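Local atomic coordinates of Lmo0135 protein (Listeria monocytogenes EGD-e, PDB entry 5ISU), a protein that probably serves as the extracellular substrate-binding component of an ABC transporter, with peptides as its likely cargo. Residues S259-N264 with Y393-N398; Y281-E286 with Q361-E366; E286-A291 with E354-Y359; V344-N349 with L371-T376. All blocks are in the same frame, centred on the assembly; numbering follows the deposited sequence.

Interaction 1: residues S259-N264 with Y393-N398; sequences SYATFN and YSIALN
Ser-259 to Phe-263 run antiparallel to Ile-395 to Asn-398, the short strand axes 4.7 Å apart and 158° between directions. The pair is internal to the mixed sheet of one lobe of this family 5 solute-binding protein: strand 248-263 also bonds to strand 462-475, and strand 395-400 to strand 341-347. Tyr-260 and Asn-398 form a hydrogen-bonded pair with two nearly straight bonds, each 2.9 Å (Tyr-260 N to Asn-398 O, Asn-398 N to Tyr-260 O). Further on, Ala-396 O takes Thr-262 N at 2.9 Å and also Thr-262 OG1, which lies in the carbonyl plane on a lone pair. The return bond from Ala-396 N to Thr-262 O is weak. Chi1 of 68° turns OG1 of Thr-262 between its own backbone N and carbonyl carbon, within reach of that oxygen. On the same face the Tyr-260 ring and the Asn-398 amide lie side by side, their planes 9° apart. The other face is apolar: Ala-261 CB touches both Ile-395 CG2 and Leu-397 CD2, at 4.0 and 3.9 Å, and Ile-395 runs alongside the Phe-263 ring. Past the strand, Asn-264 crosses Tyr-393, and its OD1 is bonded to Asn-423. Its ND2 donates to Tyr-393 O at 2.9 Å while standing 3.2 Å above the plane of the Tyr-393 ring, over its centre.

Interaction 2: residues Y281-E286 with Q361-E366; sequences YALDRE and QQQYKE
Ala-282 O is gripped by two glutamine amides: Gln-363 NE2 donates to it at 3.1 Å, and Gln-322 NE2, from a neighbouring loop, adds a weak bond. The joint is a helix packed on the short connection between two others, since Ala-282 and Leu-283 link helix 273-281 to helix 285-292 and both lean on the last turns of helix 351-365. The connection ends at Asp-284, the N-cap of helix 285-292, whose OD1 accepts from Glu-287 N. The Gln-363 donor approaches nearly along the C=O axis, with an N-H...O angle of 154°. A bend at chi2 (-55°) brings CD of Gln-363 round; its CB, which faces the connection, lies 3.5 Å from the same Ala-282 O. All four residues that touch here are buried, and the bond to Gln-363 pays for a carbonyl that lies within the packing. Beside it the contact is apolar. Ala-282 CB meets the Tyr-364 ring at its edge, near the ring plane, 4.1 Å from CD1. Leu-283 divides its branches, and CD2 lies 3.9 Å from Gln-363 CB and 4.0 Å from Tyr-364 CE1. The Tyr-364 hydroxyl is bonded to Leu-279 O, in helix 273-281, so the tyrosine ties helix 351-365 to the helix before the connection as well; against that same OH packs the other branch, Leu-283 CD1, at 3.7 Å.

Interaction 3: residues E286-A291 with E354-Y359; sequences EEIIDA and ESIALY
Ser-355 meets the far end of segment 286-291 through its methylene, CB lying 3.3 Å from Ala-291 O; its OG is bonded to Lys-351 O, a turn earlier in its own helix. At Ile-356 the contact turns apolar and buried. CG1 touches Ile-288 CG2 at 3.8 Å, the two isoleucines crossing at about a right angle, and both also pack on Ile-465 of strand 462-475 beneath them. One turn after Ser-355, Tyr-359 reaches across: CG is anti to the backbone N (chi1 179°), and the side chain crosses Ile-288 at about a right angle. Ile-288 CG1 lies 3.5 Å from both CD2 and CE2, while Glu-287 CB approaches the CE1 side at 3.7 Å. The hydroxyl donates to OE1 of exposed Glu-287 at 2.7 Å, a bond in the ring plane that uses the anti lone pair of a carboxylate turned 82° from the ring. Tyr-359 OH also takes a weak bond from Asp-284 N at the start of helix 285-292. With segment axes 9.1 Å apart and directions 139° apart, these are two roughly antiparallel helices packed side by side on the sheet of an alpha/beta lobe.

Interaction 4: residues V344-N349 with L371-T376; sequences VYYLNN and LDLKPT
Val-344 and Leu-371 form the tight, buried end of this parallel strand pair, whose short axes pass 4.7 Å apart. Val-344 CG1 packs 3.7 Å from Leu-371 CD2, the side chains crossing at about a right angle, and also meets Leu-373 CD1. The backbones join here through Val-344 N to Asp-372 O at 3.1 Å and Lys-374 N to Val-344 O at 2.9 Å. Tyr-346 continues the same face. Chi1 of 60° sets CG between its backbone N and carbonyl carbon; the ring reaches across to Pro-375, whose CA stands over its face, offset toward the rim and 3.9 Å from the centroid, a CH-pi contact, while Leu-373 CB is at the edge. Its hydroxyl bonds weakly to Glu-354 of the covering helix 351-365. The opposite face is more open. There CB of exposed Lys-374 stands over the centre of one face of the Tyr-345 ring, 3.9 Å from the centroid, also a CH-pi contact, and Thr-376 CG2 touches CD2 of that ring. Toward the strand ends, Tyr-346 O accepts Thr-376 N at 2.8 Å and also OG1, which comes from above the carbonyl plane. Exposed Asn-348 closes the pair, its N bonded to Thr-376 O at 2.8 Å. Strand 341-347, helix 351-365 and strand 370-376 thus make a beta-alpha-beta crossover, its two parallel strands directly adjacent.

In the fold
All four contacts belong to one lobe of the protein, and interactions 2, 3 and 4 are nested along the chain within the loop closed by interaction 1. Interactions 1 and 4, centres about 10 Å apart, share a sheet: Tyr-345 N lies 2.7 Å from Ile-395 O, a probable hydrogen bond. Interactions 2 and 3, about 9 Å apart, use successive parts of helix 351-365 against one partner region. That helix lies against the sheet: Tyr-364 CE2 is 3.8 Å from Ile-395 CD1, Ile-356 CG2 is 3.9 Å from Leu-397 CD1, and Ala-357 CB is 3.6 Å from Tyr-346 CE1. Helix 351-365 thus connects all four contacts, meeting both the sheet and residues 282-291.

Interaction 1: residues S259-N264 with Y393-N398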
# COMPACT_ATOMS: atom_id res chain seq x y z
N SER A 259 -4.56 -8.52 -6.03
CA SER A 259 -4.43 -9.92 -5.60
C SER A 259 -4.01 -10.62 -6.88
O SER A 259 -4.66 -10.42 -7.92
CB SER A 259 -5.77 -10.46 -5.13
OG SER A 259 -5.72 -11.86 -4.89
N TYR A 260 -2.92 -11.39 -6.82
CA TYR A 260 -2.43 -12.07 -8.01
C TYR A 260 -1.70 -13.37 -7.72
O TYR A 260 -1.34 -13.65 -6.58
CB TYR A 260 -1.50 -11.15 -8.77
CG TYR A 260 -0.19 -10.84 -8.09
CD1 TYR A 260 -0.13 -9.97 -7.01
CD2 TYR A 260 0.99 -11.40 -8.53
CE1 TYR A 260 1.06 -9.68 -6.37
CE2 TYR A 260 2.21 -11.11 -7.92
CZ TYR A 260 2.24 -10.25 -6.84
OH TYR A 260 3.43 -9.95 -6.22
N ALA A 261 -1.48 -14.15 -8.77
CA ALA A 261 -0.71 -15.38 -8.70
C ALA A 261 0.56 -15.18 -9.52
O ALA A 261 0.52 -14.59 -10.57
CB ALA A 261 -1.51 -16.52 -9.27
N THR A 262 1.69 -15.66 -9.02
CA THR A 262 2.97 -15.57 -9.72
C THR A 262 3.33 -16.92 -10.27
O THR A 262 3.04 -17.92 -9.65
CB THR A 262 4.11 -15.25 -8.74
OG1 THR A 262 4.31 -16.38 -7.87
CG2 THR A 262 3.82 -14.04 -7.89
N PHE A 263 4.00 -16.97 -11.42
CA PHE A 263 4.47 -18.25 -12.00
C PHE A 263 5.99 -18.26 -11.82
O PHE A 263 6.67 -17.40 -12.37
CB PHE A 263 4.10 -18.39 -13.47
CG PHE A 263 2.60 -18.39 -13.72
CD1 PHE A 263 1.81 -19.44 -13.27
CD2 PHE A 263 2.00 -17.38 -14.46
CE1 PHE A 263 0.45 -19.45 -13.50
CE2 PHE A 263 0.64 -17.39 -14.71
CZ PHE A 263 -0.14 -18.43 -14.23
N ASN A 264 6.49 -19.22 -11.03
CA ASN A 264 7.94 -19.29 -10.72
C ASN A 264 8.77 -19.82 -11.89
O ASN A 264 8.89 -21.03 -12.07
CB ASN A 264 8.18 -20.16 -9.49
CG ASN A 264 9.60 -20.02 -8.93
OD1 ASN A 264 10.47 -19.39 -9.54
ND2 ASN A 264 9.83 -20.58 -7.75
N TYR A 393 8.26 -23.62 -5.12
CA TYR A 393 6.90 -23.24 -5.50
C TYR A 393 6.75 -23.07 -7.00
O TYR A 393 7.60 -22.48 -7.66
CB TYR A 393 6.46 -21.94 -4.77
CG TYR A 393 7.22 -20.65 -5.13
CD1 TYR A 393 8.43 -20.33 -4.51
CD2 TYR A 393 6.70 -19.74 -6.05
CE1 TYR A 393 9.12 -19.16 -4.81
CE2 TYR A 393 7.38 -18.56 -6.35
CZ TYR A 393 8.59 -18.28 -5.73
OH TYR A 393 9.29 -17.13 -6.01
N SER A 394 5.67 -23.60 -7.55
CA SER A 394 5.38 -23.42 -8.96
C SER A 394 4.60 -22.12 -9.05
O SER A 394 4.83 -21.28 -9.92
CB SER A 394 4.52 -24.57 -9.50
OG SER A 394 5.03 -25.82 -9.08
N ILE A 395 3.68 -21.95 -8.10
CA ILE A 395 2.83 -20.77 -8.04
C ILE A 395 2.75 -20.28 -6.61
O ILE A 395 2.74 -21.08 -5.66
CB ILE A 395 1.39 -21.12 -8.51
CG1 ILE A 395 1.42 -21.66 -9.94
CG2 ILE A 395 0.47 -19.90 -8.41
CD1 ILE A 395 0.08 -22.18 -10.43
N ALA A 396 2.73 -18.95 -6.45
CA ALA A 396 2.58 -18.31 -5.16
C ALA A 396 1.51 -17.21 -5.25
O ALA A 396 1.49 -16.41 -6.18
CB ALA A 396 3.90 -17.73 -4.71
N LEU A 397 0.59 -17.22 -4.29
CA LEU A 397 -0.45 -16.21 -4.23
C LEU A 397 0.10 -15.04 -3.45
O LEU A 397 0.69 -15.22 -2.39
CB LEU A 397 -1.70 -16.75 -3.56
CG LEU A 397 -2.26 -17.98 -4.26
CD1 LEU A 397 -3.47 -18.51 -3.51
CD2 LEU A 397 -2.61 -17.66 -5.71
N ASN A 398 -0.10 -13.83 -3.97
CA ASN A 398 0.42 -12.66 -3.29
C ASN A 398 -0.45 -11.44 -3.56
O ASN A 398 -1.49 -11.53 -4.25
CB ASN A 398 1.85 -12.41 -3.77
CG ASN A 398 2.78 -11.92 -2.67
OD1 ASN A 398 2.36 -11.30 -1.68
ND2 ASN A 398 4.05 -12.23 -2.84

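Interaction 2: residues Y281-E286 with Q361-E366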
# COMPACT_ATOMS: atom_id res chain seq x y z
N TYR A 281 -5.75 -18.97 -19.18
CA TYR A 281 -6.99 -19.31 -19.91
C TYR A 281 -7.89 -20.30 -19.19
O TYR A 281 -9.07 -20.39 -19.50
CB TYR A 281 -6.67 -19.89 -21.29
CG TYR A 281 -6.36 -18.88 -22.36
CD1 TYR A 281 -7.34 -18.01 -22.83
CD2 TYR A 281 -5.12 -18.87 -23.00
CE1 TYR A 281 -7.08 -17.10 -23.84
CE2 TYR A 281 -4.85 -17.97 -24.03
CZ TYR A 281 -5.83 -17.09 -24.44
OH TYR A 281 -5.57 -16.21 -25.45
N ALA A 282 -7.35 -21.08 -18.26
CA ALA A 282 -8.18 -22.03 -17.52
C ALA A 282 -9.03 -21.36 -16.43
O ALA A 282 -9.93 -21.99 -15.88
CB ALA A 282 -7.30 -23.11 -16.89
N LEU A 283 -8.75 -20.08 -16.15
CA LEU A 283 -9.39 -19.38 -15.05
C LEU A 283 -10.41 -18.32 -15.46
O LEU A 283 -10.38 -17.82 -16.58
CB LEU A 283 -8.30 -18.70 -14.21
CG LEU A 283 -7.13 -19.58 -13.75
CD1 LEU A 283 -6.06 -18.74 -13.07
CD2 LEU A 283 -7.60 -20.69 -12.83
N ASP A 284 -11.31 -18.01 -14.52
CA ASP A 284 -12.35 -16.96 -14.69
C ASP A 284 -12.42 -16.10 -13.44
O ASP A 284 -12.80 -16.57 -12.36
CB ASP A 284 -13.73 -17.53 -14.99
CG ASP A 284 -14.80 -16.45 -15.02
OD1 ASP A 284 -15.19 -15.93 -13.95
OD2 ASP A 284 -15.27 -16.10 -16.12
N ARG A 285 -12.11 -14.83 -13.61
CA ARG A 285 -12.06 -13.89 -12.51
C ARG A 285 -13.32 -13.73 -11.66
O ARG A 285 -13.19 -13.69 -10.44
CB ARG A 285 -11.60 -12.53 -13.03
CG ARG A 285 -10.14 -12.54 -13.41
CD ARG A 285 -9.67 -11.24 -13.99
NE ARG A 285 -8.23 -11.30 -14.26
CZ ARG A 285 -7.67 -11.74 -15.39
NH1 ARG A 285 -6.34 -11.75 -15.52
NH2 ARG A 285 -8.41 -12.17 -16.41
N GLU A 286 -14.50 -13.61 -12.26
CA GLU A 286 -15.75 -13.46 -11.47
C GLU A 286 -15.96 -14.67 -10.56
O GLU A 286 -16.44 -14.52 -9.45
CB GLU A 286 -16.98 -13.21 -12.33
CG GLU A 286 -16.93 -11.87 -13.04
CD GLU A 286 -18.28 -11.38 -13.58
OE1 GLU A 286 -18.25 -10.33 -14.26
OE2 GLU A 286 -19.35 -12.00 -13.32
N GLN A 361 -6.69 -25.44 -8.45
CA GLN A 361 -6.56 -26.90 -8.46
C GLN A 361 -7.66 -27.53 -9.30
O GLN A 361 -7.41 -28.36 -10.18
CB GLN A 361 -6.63 -27.46 -7.04
CG GLN A 361 -6.37 -28.95 -6.94
CD GLN A 361 -6.58 -29.47 -5.54
OE1 GLN A 361 -7.53 -29.09 -4.85
NE2 GLN A 361 -5.71 -30.37 -5.11
N GLN A 362 -8.89 -27.11 -9.00
CA GLN A 362 -10.09 -27.55 -9.71
C GLN A 362 -9.97 -27.25 -11.20
O GLN A 362 -10.17 -28.14 -12.03
CB GLN A 362 -11.29 -26.79 -9.14
CG GLN A 362 -12.66 -27.20 -9.68
CD GLN A 362 -13.72 -26.13 -9.41
OE1 GLN A 362 -13.59 -24.98 -9.85
NE2 GLN A 362 -14.78 -26.50 -8.72
N GLN A 363 -9.60 -26.00 -11.54
CA GLN A 363 -9.52 -25.58 -12.94
C GLN A 363 -8.38 -26.20 -13.69
O GLN A 363 -8.51 -26.48 -14.87
CB GLN A 363 -9.47 -24.05 -13.09
CG GLN A 363 -10.75 -23.35 -12.63
CD GLN A 363 -12.01 -23.88 -13.33
OE1 GLN A 363 -12.96 -24.30 -12.67
NE2 GLN A 363 -11.99 -23.90 -14.65
N TYR A 364 -7.26 -26.41 -13.01
CA TYR A 364 -6.13 -27.05 -13.67
C TYR A 364 -6.40 -28.53 -13.88
O TYR A 364 -6.00 -29.08 -14.91
CB TYR A 364 -4.79 -26.76 -12.96
CG TYR A 364 -4.43 -25.28 -12.91
CD1 TYR A 364 -4.85 -24.38 -13.90
CD2 TYR A 364 -3.57 -24.79 -11.93
CE1 TYR A 364 -4.50 -23.03 -13.85
CE2 TYR A 364 -3.20 -23.45 -11.89
CZ TYR A 364 -3.67 -22.58 -12.85
OH TYR A 364 -3.31 -21.26 -12.81
N LYS A 365 -7.09 -29.18 -12.94
CA LYS A 365 -7.47 -30.58 -13.14
C LYS A 365 -8.18 -30.75 -14.48
O LYS A 365 -7.84 -31.65 -15.24
CB LYS A 365 -8.40 -31.11 -12.04
CG LYS A 365 -7.70 -31.63 -10.79
CD LYS A 365 -8.69 -32.38 -9.89
CE LYS A 365 -8.00 -32.96 -8.67
NZ LYS A 365 -8.94 -33.73 -7.79
N GLU A 366 -9.12 -29.85 -14.76
CA GLU A 366 -9.92 -29.92 -15.99
C GLU A 366 -9.11 -29.74 -17.29
O GLU A 366 -9.58 -30.13 -18.36
CB GLU A 366 -11.09 -28.93 -15.93
CG GLU A 366 -12.16 -29.21 -16.97
CD GLU A 366 -13.39 -28.33 -16.84
OE1 GLU A 366 -14.36 -28.55 -17.59
OE2 GLU A 366 -13.38 -27.41 -15.99

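Interaction 3: residues E286-A291 with E354-Y359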
# COMPACT_ATOMS: atom_id res chain seq x y z
N GLU A 286 -14.50 -13.61 -12.26
CA GLU A 286 -15.75 -13.46 -11.47
C GLU A 286 -15.96 -14.67 -10.56
O GLU A 286 -16.44 -14.52 -9.45
CB GLU A 286 -16.98 -13.21 -12.33
CG GLU A 286 -16.93 -11.87 -13.04
CD GLU A 286 -18.28 -11.38 -13.58
OE1 GLU A 286 -18.25 -10.33 -14.26
OE2 GLU A 286 -19.35 -12.00 -13.32
N GLU A 287 -15.58 -15.85 -11.04
CA GLU A 287 -15.67 -17.07 -10.25
C GLU A 287 -14.67 -17.07 -9.09
O GLU A 287 -15.03 -17.46 -7.97
CB GLU A 287 -15.46 -18.32 -11.12
CG GLU A 287 -16.60 -18.59 -12.10
CD GLU A 287 -16.45 -19.90 -12.87
OE1 GLU A 287 -15.33 -20.49 -12.95
OE2 GLU A 287 -17.47 -20.35 -13.41
N ILE A 288 -13.44 -16.63 -9.34
CA ILE A 288 -12.43 -16.56 -8.27
C ILE A 288 -12.90 -15.61 -7.17
O ILE A 288 -12.84 -15.94 -5.99
CB ILE A 288 -11.06 -16.09 -8.76
CG1 ILE A 288 -10.47 -17.11 -9.74
CG2 ILE A 288 -10.10 -15.93 -7.58
CD1 ILE A 288 -9.21 -16.64 -10.43
N ILE A 289 -13.35 -14.43 -7.57
CA ILE A 289 -13.86 -13.42 -6.63
C ILE A 289 -15.02 -14.01 -5.85
O ILE A 289 -15.05 -13.91 -4.62
CB ILE A 289 -14.29 -12.15 -7.38
CG1 ILE A 289 -13.04 -11.40 -7.88
CG2 ILE A 289 -15.10 -11.23 -6.49
CD1 ILE A 289 -13.33 -10.28 -8.85
N ASP A 290 -15.93 -14.64 -6.56
CA ASP A 290 -17.09 -15.28 -5.96
C ASP A 290 -16.68 -16.32 -4.90
O ASP A 290 -17.30 -16.40 -3.84
CB ASP A 290 -17.94 -15.97 -7.04
CG ASP A 290 -19.35 -16.23 -6.61
OD1 ASP A 290 -19.96 -15.31 -6.04
OD2 ASP A 290 -19.88 -17.33 -6.90
N ALA A 291 -15.62 -17.08 -5.17
CA ALA A 291 -15.17 -18.11 -4.24
C ALA A 291 -14.29 -17.58 -3.11
O ALA A 291 -14.37 -18.07 -1.99
CB ALA A 291 -14.45 -19.23 -5.00
N GLU A 354 -6.99 -19.83 0.47
CA GLU A 354 -7.28 -21.28 0.31
C GLU A 354 -8.35 -21.52 -0.77
O GLU A 354 -8.20 -22.42 -1.58
CB GLU A 354 -7.63 -22.00 1.62
CG GLU A 354 -7.89 -23.50 1.41
CD GLU A 354 -7.53 -24.39 2.58
OE1 GLU A 354 -8.29 -25.33 2.91
OE2 GLU A 354 -6.46 -24.14 3.18
N SER A 355 -9.39 -20.69 -0.78
CA SER A 355 -10.45 -20.80 -1.78
C SER A 355 -9.91 -20.55 -3.19
O SER A 355 -10.34 -21.19 -4.15
CB SER A 355 -11.56 -19.79 -1.47
OG SER A 355 -12.16 -20.08 -0.22
N ILE A 356 -8.99 -19.60 -3.31
CA ILE A 356 -8.36 -19.30 -4.60
C ILE A 356 -7.56 -20.51 -5.03
O ILE A 356 -7.65 -20.94 -6.19
CB ILE A 356 -7.45 -18.05 -4.51
CG1 ILE A 356 -8.30 -16.79 -4.31
CG2 ILE A 356 -6.59 -17.89 -5.77
CD1 ILE A 356 -7.52 -15.54 -3.96
N ALA A 357 -6.82 -21.08 -4.09
CA ALA A 357 -6.00 -22.27 -4.36
C ALA A 357 -6.84 -23.44 -4.87
O ALA A 357 -6.52 -24.03 -5.89
CB ALA A 357 -5.22 -22.67 -3.12
N LEU A 358 -7.92 -23.75 -4.17
CA LEU A 358 -8.79 -24.86 -4.59
C LEU A 358 -9.38 -24.61 -5.95
O LEU A 358 -9.53 -25.55 -6.74
CB LEU A 358 -9.90 -25.12 -3.56
CG LEU A 358 -9.45 -25.78 -2.26
CD1 LEU A 358 -10.52 -25.68 -1.19
CD2 LEU A 358 -9.06 -27.24 -2.51
N TYR A 359 -9.71 -23.36 -6.24
CA TYR A 359 -10.26 -23.02 -7.54
C TYR A 359 -9.20 -23.31 -8.63
O TYR A 359 -9.52 -23.89 -9.67
CB TYR A 359 -10.74 -21.58 -7.58
CG TYR A 359 -11.29 -21.20 -8.92
CD1 TYR A 359 -12.63 -21.43 -9.25
CD2 TYR A 359 -10.47 -20.65 -9.88
CE1 TYR A 359 -13.12 -21.10 -10.50
CE2 TYR A 359 -10.95 -20.31 -11.12
CZ TYR A 359 -12.26 -20.53 -11.42
OH TYR A 359 -12.68 -20.19 -12.67

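Interaction 4: residues V344-N349 with L371-T376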
# COMPACT_ATOMS: atom_id res chain seq x y z
N VAL A 344 1.19 -25.02 -5.41
CA VAL A 344 0.71 -23.66 -5.16
C VAL A 344 0.97 -23.37 -3.69
O VAL A 344 0.47 -24.06 -2.81
CB VAL A 344 -0.76 -23.43 -5.54
CG1 VAL A 344 -1.69 -24.47 -4.90
CG2 VAL A 344 -1.19 -22.01 -5.18
N TYR A 345 1.82 -22.38 -3.43
CA TYR A 345 2.17 -21.99 -2.06
C TYR A 345 1.41 -20.74 -1.69
O TYR A 345 1.38 -19.78 -2.44
CB TYR A 345 3.69 -21.77 -1.92
CG TYR A 345 4.52 -23.03 -1.66
CD1 TYR A 345 4.75 -23.97 -2.66
CD2 TYR A 345 5.12 -23.24 -0.41
CE1 TYR A 345 5.51 -25.11 -2.41
CE2 TYR A 345 5.88 -24.37 -0.15
CZ TYR A 345 6.08 -25.30 -1.15
OH TYR A 345 6.86 -26.42 -0.89
N TYR A 346 0.81 -20.74 -0.51
CA TYR A 346 0.03 -19.62 -0.03
C TYR A 346 0.01 -19.60 1.50
O TYR A 346 0.59 -20.48 2.15
CB TYR A 346 -1.39 -19.70 -0.62
CG TYR A 346 -2.15 -20.96 -0.26
CD1 TYR A 346 -1.96 -22.14 -0.97
CD2 TYR A 346 -3.08 -20.96 0.77
CE1 TYR A 346 -2.65 -23.30 -0.64
CE2 TYR A 346 -3.78 -22.10 1.11
CZ TYR A 346 -3.56 -23.27 0.41
OH TYR A 346 -4.26 -24.40 0.75
N LEU A 347 -0.61 -18.57 2.07
CA LEU A 347 -0.70 -18.41 3.53
C LEU A 347 -1.69 -19.42 4.14
O LEU A 347 -2.81 -19.57 3.65
CB LEU A 347 -1.14 -16.98 3.86
CG LEU A 347 -0.17 -15.87 3.46
CD1 LEU A 347 -0.84 -14.50 3.45
CD2 LEU A 347 1.06 -15.86 4.37
N ASN A 348 -1.29 -20.09 5.22
CA ASN A 348 -2.16 -21.09 5.88
C ASN A 348 -3.23 -20.50 6.81
O ASN A 348 -3.99 -21.25 7.42
CB ASN A 348 -1.32 -22.12 6.66
CG ASN A 348 -0.59 -21.53 7.86
OD1 ASN A 348 -0.63 -20.32 8.12
ND2 ASN A 348 0.10 -22.39 8.60
N ASN A 349 -3.28 -19.17 6.93
CA ASN A 349 -4.24 -18.48 7.79
C ASN A 349 -5.13 -17.50 7.02
O ASN A 349 -5.58 -16.50 7.58
CB ASN A 349 -3.46 -17.73 8.87
CG ASN A 349 -2.59 -16.62 8.30
OD1 ASN A 349 -2.44 -16.49 7.08
ND2 ASN A 349 -2.04 -15.81 9.18
N LEU A 371 -2.38 -30.05 -9.65
CA LEU A 371 -1.87 -29.02 -8.75
C LEU A 371 -2.00 -29.49 -7.31
O LEU A 371 -3.07 -29.92 -6.90
CB LEU A 371 -2.66 -27.72 -8.94
CG LEU A 371 -2.17 -26.48 -8.17
CD1 LEU A 371 -0.87 -25.99 -8.77
CD2 LEU A 371 -3.20 -25.36 -8.18
N ASP A 372 -0.90 -29.39 -6.56
CA ASP A 372 -0.87 -29.77 -5.14
C ASP A 372 -0.89 -28.52 -4.29
O ASP A 372 -0.05 -27.65 -4.48
CB ASP A 372 0.43 -30.52 -4.82
CG ASP A 372 0.52 -31.89 -5.48
OD1 ASP A 372 -0.51 -32.61 -5.55
OD2 ASP A 372 1.64 -32.27 -5.87
N LEU A 373 -1.82 -28.45 -3.34
CA LEU A 373 -1.90 -27.30 -2.43
C LEU A 373 -0.85 -27.44 -1.35
O LEU A 373 -0.69 -28.50 -0.77
CB LEU A 373 -3.27 -27.18 -1.77
CG LEU A 373 -4.35 -26.50 -2.60
CD1 LEU A 373 -4.48 -27.13 -3.97
CD2 LEU A 373 -5.66 -26.56 -1.83
N LYS A 374 -0.13 -26.35 -1.09
CA LYS A 374 0.90 -26.37 -0.09
C LYS A 374 0.74 -25.12 0.79
O LYS A 374 1.51 -24.18 0.69
CB LYS A 374 2.29 -26.49 -0.74
CG LYS A 374 3.32 -27.26 0.10
CD LYS A 374 2.83 -28.69 0.38
CE LYS A 374 3.89 -29.59 0.99
NZ LYS A 374 4.95 -29.97 0.03
N PRO A 375 -0.29 -25.12 1.65
CA PRO A 375 -0.49 -23.99 2.55
C PRO A 375 0.69 -23.91 3.51
O PRO A 375 1.18 -24.96 3.96
CB PRO A 375 -1.76 -24.36 3.31
CG PRO A 375 -1.81 -25.84 3.30
CD PRO A 375 -1.10 -26.29 2.05
N THR A 376 1.17 -22.70 3.82
CA THR A 376 2.32 -22.56 4.73
C THR A 376 2.21 -21.43 5.75
O THR A 376 1.40 -20.51 5.62
CB THR A 376 3.63 -22.34 3.94
OG1 THR A 376 3.57 -21.08 3.27
CG2 THR A 376 3.87 -23.44 2.93